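Local structure of beta sliding clamp (Bartonella birtlesii LL-WM9, 6PTR) at residues D283-I288 with G315-Q320; I332-R337 with F353-A358; S39-D44 with V77-L82; H26-R31 with L52-L57. The protein probably tethers DNA polymerases and other proteins to DNA, closing as a head-to-tail homodimer into a ring around the duplex and so conferring processivity. One frame throughout, in Å; residues are numbered along the deposited sequence.

The four contacts fall into two groups at opposite ends of the crescent-shaped chain. Contacts 1 and 2 lie in the C-terminal domain, their centres about 16 Å apart, and meet where Ser286 CB packs 3.4 Å from Ser336 OG; contact 1 also borders the second subunit. Contacts 3 and 4 lie in the N-terminal domain with centres about 8 Å apart. They are joined by neighbouring strands 40-46 and 49-55 and by Tyr80 OH, which sits 2.8 Å from Val29 O in a probable hydrogen bond. Between contacts 2 and 4, of different groups, the nearest atoms are about 22 Å apart. The 1,2-ethanediol beside contact 4 probably came from the crystallisation liquor.

Contact 1: residues D283-I288 with G315-Q320; sequences DRVSTI and GSAEDQ
The C-terminal end of helix 275-285 and the turn after it lean on strand 315-322, outermost of its sheet within this chain, in the C-terminal domain of the clamp. The apolar half is the tight one. Ile288, with CG1 in the crowded position between its backbone N and carbonyl carbon, sends CD1 straight at the strand backbone; it lies 3.5 Å from Ser316 CA, closer than usual carbon-carbon contact, and also meets Ala317 CB. Val285 settles alongside, its CB 3.8 Å from Ala317 CB and its CG1 3.6 Å from the carbonyl carbon of Glu318. The methyl of Ala317 is thereby covered by both residues.

At the other end the packing loosens into a polar grip by a partly exposed arginine. The Arg284 chain bends at chi3 (-62°) and offers its guanidinium edge side-on, so that NE at 3.1 Å and NH2 at 2.9 Å both donate to the single atom Asp319 OD2. That oxygen lies in the guanidinium plane, whereas the carboxylate is turned 56° from it; NE comes nearly along the C-O axis and NH2 from above the carboxylate plane. Thr114 of the second subunit is a further hydrogen-bond partner of OD2. Ser316 and Glu318 point away from the helix; Glu318 OE2 is hydrogen-bonded to His115 of the second subunit, and a strand of that subunit pairs antiparallel with 316-318, carrying the sheet across the interface.

With the two arginine N-H groups on one oxygen, negative charge would be drawn to OD2 and the carboxylate probably kept ionised right at the subunit boundary.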
loop_
_atom_site.group_PDB
_atom_site.type_symbol
_atom_site.label_atom_id
_atom_site.label_comp_id
_atom_site.label_asym_id
_atom_site.label_seq_id
_atom_site.Cartn_x
_atom_site.Cartn_y
_atom_site.Cartn_z
ATOM N N ASP C 283 15.065 14.044 -9.216
ATOM C CA ASP C 283 14.543 12.726 -8.880
ATOM C C ASP C 283 15.559 11.642 -9.228
ATOM O O ASP C 283 15.846 10.757 -8.411
ATOM C CB ASP C 283 13.205 12.506 -9.609
ATOM C CG ASP C 283 12.487 11.245 -9.157
ATOM O OD1 ASP C 283 12.748 10.781 -8.023
ATOM O OD2 ASP C 283 11.654 10.721 -9.935
ATOM N N ARG C 284 16.149 11.716 -10.424
ATOM C CA ARG C 284 17.097 10.687 -10.832
ATOM C C ARG C 284 18.316 10.649 -9.914
ATOM O O ARG C 284 18.656 9.588 -9.380
ATOM C CB ARG C 284 17.521 10.905 -12.288
ATOM C CG ARG C 284 16.401 10.584 -13.278
ATOM C CD ARG C 284 16.901 10.609 -14.715
ATOM N NE ARG C 284 17.406 11.911 -15.149
ATOM C CZ ARG C 284 16.691 12.828 -15.791
ATOM N NH1 ARG C 284 15.410 12.610 -16.069
ATOM N NH2 ARG C 284 17.264 13.967 -16.180
ATOM N N VAL C 285 18.987 11.792 -9.704
ATOM C CA VAL C 285 20.265 11.732 -8.987
ATOM C C VAL C 285 20.042 11.457 -7.510
ATOM O O VAL C 285 20.930 10.890 -6.860
ATOM C CB VAL C 285 21.128 13.005 -9.214
ATOM C CG1 VAL C 285 21.492 13.157 -10.706
ATOM C CG2 VAL C 285 20.411 14.268 -8.724
ATOM N N SER C 286 18.860 11.776 -6.965
ATOM C CA SER C 286 18.613 11.527 -5.545
ATOM C C SER C 286 18.289 10.066 -5.252
ATOM O O SER C 286 18.111 9.710 -4.078
ATOM C CB SER C 286 17.476 12.417 -5.040
ATOM O OG SER C 286 16.249 12.102 -5.654
ATOM N N THR C 287 18.205 9.226 -6.286
ATOM C CA THR C 287 17.879 7.821 -6.065
ATOM C C THR C 287 18.899 7.163 -5.144
ATOM O O THR C 287 18.561 6.203 -4.434
ATOM C CB THR C 287 17.826 7.065 -7.397
ATOM O OG1 THR C 287 17.012 7.777 -8.349
ATOM C CG2 THR C 287 17.233 5.656 -7.228
ATOM N N ILE C 288 20.146 7.656 -5.143
ATOM C CA ILE C 288 21.187 7.005 -4.337
ATOM C C ILE C 288 21.206 7.476 -2.893
ATOM O O ILE C 288 22.042 6.999 -2.112
ATOM C CB ILE C 288 22.595 7.215 -4.948
ATOM C CG1 ILE C 288 22.936 8.696 -4.970
ATOM C CG2 ILE C 288 22.653 6.687 -6.373
ATOM C CD1 ILE C 288 24.420 8.947 -5.339
ATOM N N GLY C 315 27.521 5.568 -3.665
ATOM C CA GLY C 315 28.252 6.089 -4.809
ATOM C C GLY C 315 27.910 7.534 -5.095
ATOM O O GLY C 315 27.720 8.325 -4.167
ATOM N N SER C 316 27.849 7.900 -6.373
ATOM C CA SER C 316 27.598 9.281 -6.760
ATOM C C SER C 316 26.691 9.293 -7.975
ATOM O O SER C 316 26.567 8.299 -8.697
ATOM C CB SER C 316 28.885 10.039 -7.069
ATOM O OG SER C 316 29.601 9.416 -8.132
ATOM N N ALA C 317 26.095 10.454 -8.221
ATOM C CA ALA C 317 25.134 10.603 -9.309
ATOM C C ALA C 317 25.205 12.043 -9.777
ATOM O O ALA C 317 25.232 12.954 -8.951
ATOM C CB ALA C 317 23.717 10.260 -8.840
ATOM N N GLU C 318 25.231 12.253 -11.089
ATOM C CA GLU C 318 25.254 13.613 -11.594
ATOM C C GLU C 318 24.326 13.722 -12.795
ATOM O O GLU C 318 23.974 12.725 -13.424
ATOM C CB GLU C 318 26.672 14.051 -11.971
ATOM C CG GLU C 318 27.357 13.237 -13.027
ATOM C CD GLU C 318 28.768 13.746 -13.332
ATOM O OE1 GLU C 318 29.288 14.587 -12.561
ATOM O OE2 GLU C 318 29.354 13.311 -14.344
ATOM N N ASP C 319 23.919 14.956 -13.085
ATOM C CA ASP C 319 23.114 15.241 -14.264
ATOM C C ASP C 319 23.367 16.693 -14.652
ATOM O O ASP C 319 24.036 17.446 -13.935
ATOM C CB ASP C 319 21.625 14.967 -13.989
ATOM C CG ASP C 319 20.864 14.502 -15.225
ATOM O OD1 ASP C 319 21.210 14.907 -16.363
ATOM O OD2 ASP C 319 19.909 13.717 -15.046
ATOM N N GLN C 320 22.856 17.084 -15.811
ATOM C CA GLN C 320 23.071 18.454 -16.261
ATOM C C GLN C 320 21.848 18.921 -17.039
ATOM O O GLN C 320 21.209 18.132 -17.741
ATOM C CB GLN C 320 24.342 18.535 -17.115
ATOM C CG GLN C 320 24.706 19.912 -17.627
ATOM C CD GLN C 320 26.090 19.936 -18.243
ATOM O OE1 GLN C 320 26.952 19.127 -17.893
ATOM N NE2 GLN C 320 26.309 20.858 -19.167
#

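Contact 2: residues I332-R337 with F353-A358; sequences IGFNSR and FMLSDA
In this DNA-clamp domain, strand 330-335 runs into helix 336-345 and returns as strand 350-355 in a different sheet, so the contact joins two sheets of the domain through their side chains. The first shell is made by apolar side chains, with Ile332 also lying against the carbonyl oxygens of Asp357 and Ala358. Ile332 carries CG1 anti to the backbone N (chi1 -174°), which extends CD1 to within 3.6 Å of Asp357 O and 4.3 Å of Leu355 CD2. The same leucine methyl meets Phe334 from the ring's edge, near its plane, 4.3 Å from CZ. Leu355 CD2 is thus shared by an isoleucine tip and a phenylalanine tip, in loose van der Waals contact with each.

Farther out, Pro378 packs on both Ile332 and Phe334, while Ala362 touches Phe334 and Leu355. Phe353 extends the core by an edge-to-face meeting with Phe278. Two polar side chains bond just beyond the segments: Asn335, at the N-cap of helix 336-345, has OD1 hydrogen-bonded to Tyr338 N, and Asp357 OD1 accepts from Val359 N.

No direct hydrogen bond joins the two segments; a water does so, accepting from Gly333 N at 3.0 Å and donating to Ala358 O at 2.7 Å.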
loop_
_atom_site.group_PDB
_atom_site.type_symbol
_atom_site.label_atom_id
_atom_site.label_comp_id
_atom_site.label_asym_id
_atom_site.label_seq_id
_atom_site.Cartn_x
_atom_site.Cartn_y
_atom_site.Cartn_z
ATOM N N ILE C 332 25.604 25.560 -4.653
ATOM C CA ILE C 332 24.666 25.626 -3.543
ATOM C C ILE C 332 23.968 24.285 -3.424
ATOM O O ILE C 332 23.627 23.648 -4.431
ATOM C CB ILE C 332 23.664 26.794 -3.740
ATOM C CG1 ILE C 332 22.761 26.961 -2.509
ATOM C CG2 ILE C 332 22.830 26.584 -5.002
ATOM C CD1 ILE C 332 21.996 28.333 -2.524
ATOM N N GLY C 333 23.764 23.844 -2.189
ATOM C CA GLY C 333 23.163 22.554 -1.919
ATOM C C GLY C 333 21.769 22.733 -1.352
ATOM O O GLY C 333 21.497 23.703 -0.649
ATOM N N PHE C 334 20.908 21.761 -1.622
ATOM C CA PHE C 334 19.564 21.683 -1.062
ATOM C C PHE C 334 19.218 20.235 -0.766
ATOM O O PHE C 334 19.771 19.308 -1.355
ATOM C CB PHE C 334 18.493 22.232 -2.028
ATOM C CG PHE C 334 18.598 23.702 -2.281
ATOM C CD1 PHE C 334 18.173 24.614 -1.324
ATOM C CD2 PHE C 334 19.114 24.178 -3.478
ATOM C CE1 PHE C 334 18.263 25.981 -1.563
ATOM C CE2 PHE C 334 19.220 25.541 -3.716
ATOM C CZ PHE C 334 18.787 26.443 -2.761
ATOM N N ASN C 335 18.276 20.057 0.157
ATOM C CA ASN C 335 17.616 18.778 0.344
ATOM C C ASN C 335 16.815 18.453 -0.911
ATOM O O ASN C 335 15.943 19.226 -1.318
ATOM C CB ASN C 335 16.703 18.868 1.576
ATOM C CG ASN C 335 15.945 17.592 1.842
ATOM O OD1 ASN C 335 15.306 17.042 0.944
ATOM N ND2 ASN C 335 15.984 17.131 3.094
ATOM N N SER C 336 17.142 17.328 -1.553
ATOM C CA SER C 336 16.530 17.003 -2.840
ATOM C C SER C 336 15.031 16.755 -2.706
ATOM O O SER C 336 14.263 17.101 -3.605
ATOM C CB SER C 336 17.222 15.782 -3.444
ATOM O OG SER C 336 17.149 14.672 -2.567
ATOM N N ARG C 337 14.604 16.104 -1.626
ATOM C CA ARG C 337 13.175 15.897 -1.426
ATOM C C ARG C 337 12.446 17.225 -1.272
ATOM O O ARG C 337 11.340 17.396 -1.790
ATOM C CB ARG C 337 12.927 15.010 -0.211
ATOM C CG ARG C 337 11.447 14.692 -0.016
ATOM C CD ARG C 337 10.870 14.000 -1.251
ATOM N NE ARG C 337 9.822 14.793 -1.890
ATOM C CZ ARG C 337 9.194 14.445 -3.010
ATOM N NH1 ARG C 337 8.231 15.224 -3.510
ATOM N NH2 ARG C 337 9.529 13.319 -3.632
ATOM N N PHE C 353 14.393 30.390 -9.200
ATOM C CA PHE C 353 15.041 30.538 -7.899
ATOM C C PHE C 353 15.670 31.920 -7.818
ATOM O O PHE C 353 16.419 32.306 -8.717
ATOM C CB PHE C 353 16.173 29.533 -7.694
ATOM C CG PHE C 353 15.766 28.101 -7.773
ATOM C CD1 PHE C 353 15.446 27.512 -8.988
ATOM C CD2 PHE C 353 15.769 27.325 -6.630
ATOM C CE1 PHE C 353 15.098 26.162 -9.047
ATOM C CE2 PHE C 353 15.428 25.983 -6.681
ATOM C CZ PHE C 353 15.099 25.406 -7.895
ATOM N N MET C 354 15.400 32.640 -6.734
ATOM C CA MET C 354 16.121 33.865 -6.411
ATOM C C MET C 354 17.127 33.513 -5.324
ATOM O O MET C 354 16.748 33.073 -4.234
ATOM C CB MET C 354 15.172 34.982 -5.971
ATOM C CG MET C 354 14.129 35.268 -6.997
ATOM S SD MET C 354 14.810 35.819 -8.572
ATOM C CE MET C 354 15.745 37.266 -8.089
ATOM N N LEU C 355 18.410 33.637 -5.648
ATOM C CA LEU C 355 19.456 33.118 -4.786
ATOM C C LEU C 355 20.351 34.248 -4.311
ATOM O O LEU C 355 20.461 35.301 -4.944
ATOM C CB LEU C 355 20.310 32.070 -5.525
ATOM C CG LEU C 355 19.468 30.936 -6.105
ATOM C CD1 LEU C 355 20.282 30.083 -7.067
ATOM C CD2 LEU C 355 18.920 30.107 -4.945
ATOM N N SER C 356 21.041 33.978 -3.210
ATOM C CA SER C 356 22.085 34.872 -2.743
ATOM C C SER C 356 23.380 34.065 -2.719
ATOM O O SER C 356 23.914 33.703 -3.772
ATOM C CB SER C 356 21.725 35.431 -1.363
ATOM O OG SER C 356 22.565 36.507 -1.024
ATOM N N ASP C 357 23.861 33.736 -1.533
ATOM C CA ASP C 357 25.061 32.927 -1.392
ATOM C C ASP C 357 24.679 31.500 -1.001
ATOM O O ASP C 357 23.505 31.139 -0.882
ATOM C CB ASP C 357 26.010 33.547 -0.364
ATOM C CG ASP C 357 25.347 33.737 0.986
ATOM O OD1 ASP C 357 25.074 32.724 1.665
ATOM O OD2 ASP C 357 25.078 34.898 1.369
ATOM N N ALA C 358 25.701 30.673 -0.774
ATOM C CA ALA C 358 25.453 29.248 -0.622
ATOM C C ALA C 358 24.795 28.876 0.701
ATOM O O ALA C 358 24.320 27.744 0.833
ATOM C CB ALA C 358 26.777 28.492 -0.768
HETATM O O HOH W 1 25.053 25.220 0.119
#

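Contact 3: residues S39-D44 with V77-L82; sequences SNVLID and VPAYLL
Val41, Ile43 and Val77 point from one face of the sheet, and Leu82 comes to meet them from helix 79-88, at the point where edge strand 71-78 bends into that helix. Val41 and Leu82 cross at about a right angle, CG1 of the valine 4.0 Å from CD2 of the leucine. Ile43 and Leu82 instead reach toward each other tip to tip, while Ile43 CD1 crosses Val77 obliquely, 3.8 Å from its CG2. Ala79, the first helical residue, packs against Val41, their CB atoms 4.0 Å apart. Leu22 of helix 15-26 packs on both Val41 and Leu82 and continues this core.

Asn40 diverges from that face. Its carboxamide lies against the Val77-Pro78 peptide, with CG 3.4 Å from Val77 C and OD1 3.2 Å from Pro78 CA, and ND2 is held by Thr76 OG1.

The backbones are antiparallel: Val41 and Val77 form a hydrogen-bonded pair, with Val41 N to Val77 O at 2.7 Å (155°) and a reciprocal bond from Val77 N. Two residues on, Ala79 N donates to Ser39 O at 2.9 Å and 166°, in the carbonyl plane.

Asn40-Pro78 between them is a non-hydrogen-bonded pair, where proline's missing N-H costs no bond across the strands. The chemistry implies that the N-H groups of Ala79 and Tyr80, the first directly and the second through water, are satisfied by Ser39 O.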
loop_
_atom_site.group_PDB
_atom_site.type_symbol
_atom_site.label_atom_id
_atom_site.label_comp_id
_atom_site.label_asym_id
_atom_site.label_seq_id
_atom_site.Cartn_x
_atom_site.Cartn_y
_atom_site.Cartn_z
ATOM N N SER C 39 -13.182 5.877 20.507
ATOM C CA SER C 39 -13.139 5.046 19.313
ATOM C C SER C 39 -14.491 4.952 18.616
ATOM O O SER C 39 -14.585 4.340 17.551
ATOM C CB SER C 39 -12.625 3.648 19.666
ATOM O OG SER C 39 -11.267 3.728 20.056
ATOM N N ASN C 40 -15.514 5.579 19.159
ATOM C CA ASN C 40 -16.867 5.420 18.653
ATOM C C ASN C 40 -17.320 6.639 17.865
ATOM O O ASN C 40 -16.836 7.756 18.075
ATOM C CB ASN C 40 -17.830 5.160 19.809
ATOM C CG ASN C 40 -17.718 3.743 20.332
ATOM O OD1 ASN C 40 -16.734 3.039 20.061
ATOM N ND2 ASN C 40 -18.722 3.310 21.075
ATOM N N VAL C 41 -18.260 6.412 16.937
ATOM C CA VAL C 41 -18.989 7.499 16.291
ATOM C C VAL C 41 -20.347 7.616 16.965
ATOM O O VAL C 41 -21.006 6.606 17.255
ATOM C CB VAL C 41 -19.141 7.275 14.775
ATOM C CG1 VAL C 41 -19.768 5.921 14.488
ATOM C CG2 VAL C 41 -20.023 8.381 14.164
ATOM N N LEU C 42 -20.749 8.848 17.263
ATOM C CA LEU C 42 -22.082 9.107 17.793
ATOM C C LEU C 42 -23.063 9.190 16.639
ATOM O O LEU C 42 -22.822 9.908 15.666
ATOM C CB LEU C 42 -22.112 10.412 18.588
ATOM C CG LEU C 42 -23.514 10.933 18.969
ATOM C CD1 LEU C 42 -24.225 9.949 19.916
ATOM C CD2 LEU C 42 -23.410 12.296 19.586
ATOM N N ILE C 43 -24.167 8.454 16.749
ATOM C CA ILE C 43 -25.256 8.503 15.777
ATOM C C ILE C 43 -26.436 9.106 16.498
ATOM O O ILE C 43 -26.866 8.563 17.518
ATOM C CB ILE C 43 -25.625 7.107 15.248
ATOM C CG1 ILE C 43 -24.408 6.394 14.672
ATOM C CG2 ILE C 43 -26.751 7.225 14.180
ATOM C CD1 ILE C 43 -24.737 5.002 14.166
ATOM N N ASP C 44 -26.967 10.223 15.990
ATOM C CA ASP C 44 -28.045 10.932 16.682
ATOM C C ASP C 44 -29.150 11.193 15.676
ATOM O O ASP C 44 -28.956 11.964 14.732
ATOM C CB ASP C 44 -27.541 12.245 17.298
ATOM C CG ASP C 44 -28.345 12.675 18.510
ATOM O OD1 ASP C 44 -29.557 12.382 18.567
ATOM O OD2 ASP C 44 -27.773 13.325 19.410
ATOM N N VAL C 77 -21.126 3.913 18.448
ATOM C CA VAL C 77 -20.783 2.635 17.821
ATOM C C VAL C 77 -19.304 2.697 17.463
ATOM O O VAL C 77 -18.856 3.746 16.982
ATOM C CB VAL C 77 -21.621 2.400 16.543
ATOM C CG1 VAL C 77 -21.515 0.979 16.067
ATOM C CG2 VAL C 77 -23.095 2.811 16.750
ATOM N N PRO C 78 -18.510 1.633 17.665
ATOM C CA PRO C 78 -17.097 1.685 17.240
ATOM C C PRO C 78 -16.960 2.050 15.768
ATOM O O PRO C 78 -17.565 1.414 14.901
ATOM C CB PRO C 78 -16.592 0.272 17.541
ATOM C CG PRO C 78 -17.465 -0.166 18.722
ATOM C CD PRO C 78 -18.821 0.361 18.350
ATOM N N ALA C 79 -16.183 3.105 15.482
ATOM C CA ALA C 79 -16.320 3.771 14.190
ATOM C C ALA C 79 -15.641 2.995 13.065
ATOM O O ALA C 79 -16.198 2.900 11.966
ATOM C CB ALA C 79 -15.773 5.199 14.264
ATOM N N TYR C 80 -14.441 2.452 13.294
ATOM C CA TYR C 80 -13.785 1.728 12.211
ATOM C C TYR C 80 -14.516 0.425 11.909
ATOM O O TYR C 80 -14.641 0.038 10.742
ATOM C CB TYR C 80 -12.319 1.487 12.544
ATOM C CG TYR C 80 -11.517 2.761 12.329
ATOM C CD1 TYR C 80 -11.102 3.137 11.056
ATOM C CD2 TYR C 80 -11.195 3.592 13.392
ATOM C CE1 TYR C 80 -10.386 4.303 10.852
ATOM C CE2 TYR C 80 -10.469 4.751 13.199
ATOM C CZ TYR C 80 -10.077 5.106 11.925
ATOM O OH TYR C 80 -9.366 6.273 11.730
ATOM N N LEU C 81 -15.023 -0.246 12.946
ATOM C CA LEU C 81 -15.822 -1.455 12.732
ATOM C C LEU C 81 -17.088 -1.143 11.950
ATOM O O LEU C 81 -17.443 -1.860 11.005
ATOM C CB LEU C 81 -16.194 -2.094 14.070
ATOM C CG LEU C 81 -17.128 -3.308 13.994
ATOM C CD1 LEU C 81 -16.523 -4.411 13.089
ATOM C CD2 LEU C 81 -17.392 -3.860 15.396
ATOM N N LEU C 82 -17.807 -0.090 12.345
ATOM C CA LEU C 82 -19.017 0.256 11.611
ATOM C C LEU C 82 -18.691 0.577 10.162
ATOM O O LEU C 82 -19.392 0.128 9.254
ATOM C CB LEU C 82 -19.716 1.436 12.261
ATOM C CG LEU C 82 -21.005 1.885 11.586
ATOM C CD1 LEU C 82 -22.058 0.759 11.573
ATOM C CD2 LEU C 82 -21.537 3.115 12.299
HETATM O O HOH W 2 -13.000 2.635 15.975
#

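Contact 4: residues H26-R31 with L52-L57; sequences HRVVER and LKATDL. With EDO (1,2-ethanediol), chain Q.
A type I beta turn, His26 to Val29, in the connection between helix 15-26 and strand 40-46 of this DNA-clamp domain, rests on the end of strand 49-55. Val28 carries most of the contact. Its CB starts 4.3 Å from Ala54 CB. From there CG1, anti to the backbone N at chi1 157°, reaches over the strand's main chain, lying 3.8 Å from Thr55 CA and 4.0 Å from Asp56 N. Beyond the segment, the same side chain packs on Leu59 and Val61 of the next strand. Val29 adds its CG2, 4.1 Å from Ala54 CB, so the alanine methyl is met by two successive valines. A water links the two main chains, donating to Thr55 O at 3.0 Å and accepting only weakly from Glu30 N.

At the polar margin, two acids would repel each other: Glu30 OE2 and Asp56 OD2 are 4.3 Å apart. Lys212 NZ forms a salt bridge to each and a hydrogen bond to Val28 O, which would offset the repulsion. Because Lys212 belongs to helix 211-221 of the central domain, this amine also joins the turn to the next domain.

Leu57 O receives a weak hydrogen bond from O1 of an ethanediol. At the last residue of the strand, Thr55 OG1 is hydrogen-bonded to Leu59 O and closes an ST turn that bends the chain, accepting from Leu57 N at 2.9 Å (158°).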
loop_
_atom_site.group_PDB
_atom_site.type_symbol
_atom_site.label_atom_id
_atom_site.label_comp_id
_atom_site.label_asym_id
_atom_site.label_seq_id
_atom_site.Cartn_x
_atom_site.Cartn_y
_atom_site.Cartn_z
ATOM N N HIS C 26 -15.423 9.244 10.314
ATOM C CA HIS C 26 -14.739 8.184 11.046
ATOM C C HIS C 26 -13.232 8.386 11.091
ATOM O O HIS C 26 -12.591 7.950 12.053
ATOM C CB HIS C 26 -15.089 6.809 10.445
ATOM C CG HIS C 26 -14.224 6.393 9.300
ATOM N ND1 HIS C 26 -14.370 6.897 8.025
ATOM C CD2 HIS C 26 -13.216 5.490 9.231
ATOM C CE1 HIS C 26 -13.475 6.342 7.226
ATOM N NE2 HIS C 26 -12.759 5.488 7.934
ATOM N N ARG C 27 -12.640 9.031 10.081
ATOM C CA ARG C 27 -11.185 9.125 10.056
ATOM C C ARG C 27 -10.620 10.046 11.135
ATOM O O ARG C 27 -9.397 10.078 11.317
ATOM C CB ARG C 27 -10.692 9.572 8.670
ATOM C CG ARG C 27 -11.722 10.237 7.753
ATOM C CD ARG C 27 -11.110 10.518 6.358
ATOM N NE ARG C 27 -11.746 11.640 5.663
ATOM C CZ ARG C 27 -12.444 11.543 4.533
ATOM N NH1 ARG C 27 -12.603 10.364 3.942
ATOM N NH2 ARG C 27 -12.980 12.630 3.985
ATOM N N VAL C 28 -11.469 10.782 11.853
ATOM C CA VAL C 28 -11.015 11.622 12.953
ATOM C C VAL C 28 -10.616 10.761 14.140
ATOM O O VAL C 28 -9.741 11.133 14.938
ATOM C CB VAL C 28 -12.133 12.630 13.285
ATOM C CG1 VAL C 28 -12.020 13.160 14.698
ATOM C CG2 VAL C 28 -12.051 13.750 12.289
ATOM N N VAL C 29 -11.212 9.575 14.245
ATOM C CA VAL C 29 -10.883 8.655 15.318
ATOM C C VAL C 29 -9.449 8.179 15.157
ATOM O O VAL C 29 -9.018 7.784 14.064
ATOM C CB VAL C 29 -11.879 7.486 15.322
ATOM C CG1 VAL C 29 -11.445 6.428 16.318
ATOM C CG2 VAL C 29 -13.272 8.000 15.626
ATOM N N GLU C 30 -8.686 8.235 16.241
ATOM C CA GLU C 30 -7.333 7.707 16.220
ATOM C C GLU C 30 -7.374 6.199 16.437
ATOM O O GLU C 30 -8.088 5.704 17.314
ATOM C CB GLU C 30 -6.481 8.383 17.295
ATOM C CG GLU C 30 -4.999 8.526 16.946
ATOM C CD GLU C 30 -4.722 9.637 15.938
ATOM O OE1 GLU C 30 -3.998 9.373 14.955
ATOM O OE2 GLU C 30 -5.221 10.771 16.125
ATOM N N ARG C 31 -6.627 5.463 15.610
ATOM C CA ARG C 31 -6.559 4.015 15.792
ATOM C C ARG C 31 -5.736 3.655 17.023
ATOM O O ARG C 31 -6.060 2.699 17.736
ATOM C CB ARG C 31 -5.981 3.344 14.544
ATOM C CG ARG C 31 -6.936 3.309 13.349
ATOM C CD ARG C 31 -6.372 2.424 12.251
ATOM N NE ARG C 31 -6.976 2.669 10.945
ATOM C CZ ARG C 31 -8.007 1.986 10.457
ATOM N NH1 ARG C 31 -8.561 1.014 11.175
ATOM N NH2 ARG C 31 -8.487 2.274 9.251
ATOM N N LEU C 52 -23.918 12.334 12.434
ATOM C CA LEU C 52 -22.765 11.541 12.848
ATOM C C LEU C 52 -21.742 12.488 13.450
ATOM O O LEU C 52 -21.484 13.549 12.887
ATOM C CB LEU C 52 -22.147 10.799 11.657
ATOM C CG LEU C 52 -23.131 9.924 10.870
ATOM C CD1 LEU C 52 -22.448 9.254 9.698
ATOM C CD2 LEU C 52 -23.795 8.897 11.799
ATOM N N LYS C 53 -21.154 12.113 14.589
ATOM C CA LYS C 53 -20.153 12.962 15.237
ATOM C C LYS C 53 -18.979 12.087 15.655
ATOM O O LYS C 53 -19.185 10.994 16.185
ATOM C CB LYS C 53 -20.751 13.669 16.468
ATOM C CG LYS C 53 -19.805 14.632 17.201
ATOM C CD LYS C 53 -20.422 15.219 18.502
ATOM C CE LYS C 53 -21.444 16.291 18.240
ATOM N NZ LYS C 53 -21.834 16.970 19.522
ATOM N N ALA C 54 -17.750 12.557 15.408
ATOM C CA ALA C 54 -16.564 11.892 15.937
ATOM C C ALA C 54 -15.631 12.962 16.480
ATOM O O ALA C 54 -15.682 14.108 16.043
ATOM C CB ALA C 54 -15.825 11.056 14.864
ATOM N N THR C 55 -14.768 12.584 17.430
ATOM C CA THR C 55 -13.883 13.573 18.039
ATOM C C THR C 55 -12.656 12.851 18.573
ATOM O O THR C 55 -12.711 11.665 18.901
ATOM C CB THR C 55 -14.556 14.360 19.182
ATOM O OG1 THR C 55 -13.667 15.385 19.655
ATOM C CG2 THR C 55 -14.878 13.445 20.353
ATOM N N ASP C 56 -11.534 13.564 18.620
ATOM C CA ASP C 56 -10.406 13.111 19.418
ATOM C C ASP C 56 -10.118 14.057 20.585
ATOM O O ASP C 56 -9.025 14.008 21.158
ATOM C CB ASP C 56 -9.170 12.923 18.536
ATOM C CG ASP C 56 -8.623 14.231 17.980
ATOM O OD1 ASP C 56 -9.091 15.321 18.353
ATOM O OD2 ASP C 56 -7.689 14.146 17.154
ATOM N N LEU C 57 -11.084 14.912 20.928
ATOM C CA LEU C 57 -11.048 15.952 21.965
ATOM C C LEU C 57 -10.351 17.227 21.497
ATOM O O LEU C 57 -10.574 18.293 22.083
ATOM C CB LEU C 57 -10.398 15.454 23.267
ATOM C CG LEU C 57 -11.099 14.264 23.931
ATOM C CD1 LEU C 57 -10.382 13.889 25.219
ATOM C CD2 LEU C 57 -12.563 14.588 24.175
HETATM C C1 EDO Q . -13.029 20.778 19.783
HETATM O O1 EDO Q . -12.431 20.862 21.083
HETATM C C2 EDO Q . -14.351 20.032 19.904
HETATM O O2 EDO Q . -15.423 20.968 20.076
HETATM O O HOH W 3 -10.702 9.513 18.621
#